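Local coordinates for protein gene product PA4716 (Pseudomonas aeruginosa, PDB 1U0K) that is a predicted epimerase of the PhzF family, whose substrate the structure alone does not show, at the interface of chains A and B. Residues are numbered along the deposited sequence; one frame, centred on the assembly and turned at random. Chains: chain A/B, gene product PA4716.

The interface of chains A and B. Residues chain A 7, 280-283; chain B 9, 277-280.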
loop_
_atom_site.group_PDB
_atom_site.type_symbol
_atom_site.label_atom_id
_atom_site.label_comp_id
_atom_site.label_asym_id
_atom_site.label_seq_id
_atom_site.Cartn_x
_atom_site.Cartn_y
_atom_site.Cartn_z
ATOM N N TYR A 7 4.190 -7.287 -15.560
ATOM C CA TYR A 7 4.626 -7.496 -14.194
ATOM C C TYR A 7 3.891 -8.686 -13.606
ATOM O O TYR A 7 2.904 -9.186 -14.181
ATOM C CB TYR A 7 4.473 -6.233 -13.341
ATOM C CG TYR A 7 3.053 -5.844 -13.024
ATOM C CD1 TYR A 7 2.373 -6.430 -11.984
ATOM C CD2 TYR A 7 2.393 -4.897 -13.794
ATOM C CE1 TYR A 7 1.056 -6.074 -11.689
ATOM C CE2 TYR A 7 1.076 -4.520 -13.500
ATOM C CZ TYR A 7 0.419 -5.127 -12.457
ATOM O OH TYR A 7 -0.888 -4.796 -12.160
ATOM N N ALA A 280 0.359 -9.800 -15.231
ATOM C CA ALA A 280 -0.284 -8.583 -15.712
ATOM C C ALA A 280 0.398 -8.073 -16.971
ATOM O O ALA A 280 1.622 -7.974 -17.025
ATOM C CB ALA A 280 -0.250 -7.511 -14.639
ATOM N N GLU A 281 -0.398 -7.759 -17.980
ATOM C CA GLU A 281 0.060 -7.152 -19.217
ATOM C C GLU A 281 -0.139 -5.650 -19.161
ATOM O O GLU A 281 -1.236 -5.195 -18.862
ATOM C CB GLU A 281 -0.749 -7.727 -20.374
ATOM C CG GLU A 281 -0.303 -9.106 -20.790
ATOM C CD GLU A 281 0.901 -9.073 -21.724
ATOM O OE1 GLU A 281 1.762 -9.959 -21.567
ATOM O OE2 GLU A 281 0.991 -8.176 -22.604
ATOM N N LEU A 282 0.907 -4.869 -19.431
ATOM C CA LEU A 282 0.808 -3.414 -19.426
ATOM C C LEU A 282 0.114 -2.969 -20.693
ATOM O O LEU A 282 0.410 -3.466 -21.778
ATOM C CB LEU A 282 2.192 -2.752 -19.328
ATOM C CG LEU A 282 2.944 -2.924 -18.016
ATOM C CD1 LEU A 282 4.131 -1.987 -18.013
ATOM C CD2 LEU A 282 2.053 -2.707 -16.816
ATOM N N LEU A 283 -0.796 -2.020 -20.538
ATOM C CA LEU A 283 -1.644 -1.536 -21.616
ATOM C C LEU A 283 -1.257 -0.115 -22.040
ATOM O O LEU A 283 -1.810 0.412 -22.985
ATOM C CB LEU A 283 -3.109 -1.575 -21.168
ATOM C CG LEU A 283 -3.627 -2.954 -20.743
ATOM C CD1 LEU A 283 -5.018 -2.808 -20.141
ATOM C CD2 LEU A 283 -3.626 -3.925 -21.909
ATOM N N GLN B 9 -6.031 -3.086 -13.562
ATOM C CA GLN B 9 -5.500 -1.963 -12.799
ATOM C C GLN B 9 -5.827 -0.656 -13.529
ATOM O O GLN B 9 -5.464 -0.493 -14.692
ATOM C CB GLN B 9 -3.992 -2.097 -12.655
ATOM C CG GLN B 9 -3.351 -0.978 -11.831
ATOM C CD GLN B 9 -3.764 -0.947 -10.360
ATOM O OE1 GLN B 9 -4.257 -1.930 -9.807
ATOM N NE2 GLN B 9 -3.554 0.203 -9.723
ATOM N N LEU B 277 -4.396 0.740 -17.014
ATOM C CA LEU B 277 -2.962 0.460 -16.968
ATOM C C LEU B 277 -2.572 -0.973 -17.247
ATOM O O LEU B 277 -1.529 -1.207 -17.838
ATOM C CB LEU B 277 -2.399 0.855 -15.609
ATOM C CG LEU B 277 -1.969 2.316 -15.512
ATOM C CD1 LEU B 277 -3.137 3.245 -15.581
ATOM C CD2 LEU B 277 -1.193 2.491 -14.230
ATOM N N ALA B 278 -3.362 -1.942 -16.796
ATOM C CA ALA B 278 -2.947 -3.346 -16.926
ATOM C C ALA B 278 -4.114 -4.302 -16.879
ATOM O O ALA B 278 -5.123 -4.034 -16.233
ATOM C CB ALA B 278 -1.922 -3.698 -15.845
ATOM N N ARG B 279 -3.950 -5.414 -17.583
ATOM C CA ARG B 279 -4.856 -6.554 -17.551
ATOM C C ARG B 279 -4.135 -7.706 -16.883
ATOM O O ARG B 279 -3.132 -8.188 -17.401
ATOM C CB ARG B 279 -5.256 -6.958 -18.973
ATOM C CG ARG B 279 -6.218 -8.131 -19.032
ATOM C CD ARG B 279 -6.559 -8.606 -20.448
ATOM N NE ARG B 279 -5.405 -8.690 -21.325
ATOM C CZ ARG B 279 -4.554 -9.716 -21.388
ATOM N NH1 ARG B 279 -4.704 -10.781 -20.611
ATOM N NH2 ARG B 279 -3.535 -9.669 -22.242
ATOM N N ALA B 280 -4.683 -8.189 -15.779
ATOM C CA ALA B 280 -4.046 -9.229 -14.970
ATOM C C ALA B 280 -4.833 -10.530 -15.015
ATOM O O ALA B 280 -6.056 -10.537 -14.920
ATOM C CB ALA B 280 -3.893 -8.765 -13.534
#
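A:Glu281 and B:Arg279 pair backbone to backbone where the last strands of the two copies, each spanning residues 267-282, run antiparallel, a worked example of sheets joined edge to edge across a two-fold axis. The amide A:Glu281 N gives a hydrogen bond to the carbonyl B:Arg279 O (2.8 Å), and B:Arg279 N returns one to A:Glu281 O. Just past the strand, A:Leu283 N reaches B:Leu277 O at 2.9 Å. Symmetry repeats the ladder with the chains exchanged, and near its centre A:Ala280 CB meets B:Ala280 CB at 4.0 Å. Whether this dimer forms in solution the structure alone does not show.

On one side of the ladder the two charged side chains run alongside each other, carboxylate and guanidinium planes almost parallel. The B:Arg279 stem runs out straight, CG anti to the backbone N (chi1 -179°), and the turn at chi3 (44°) brings the guanidinium back toward chain A, placing NH2 3.6 Å from the methylene A:Glu281 CG. The charged atoms A:Glu281 OE2 and B:Arg279 NH2 stay 4.8 Å apart; their opposite charges may still attract, without a salt bridge. From the loop that follows the strand, A:Leu283 lays its CD1 methyl along the partner backbone, 3.7 Å from B:Ala278 C.

The opposite side is met mainly by carbon atoms. The A:Tyr7 ring has the A:Ala280 methyl over one face, toward the rim, and A:Leu282 CD2 at its edge; these neighbours of its own chain help to position it. Its hydroxyl A:Tyr7 OH packs 4.1 Å from B:Gln9 CB, not as a hydrogen bond, the side chains crossing at about a right angle. The ring carbon A:Tyr7 CE2 lies 3.9 Å from the methyl B:Ala278 CB.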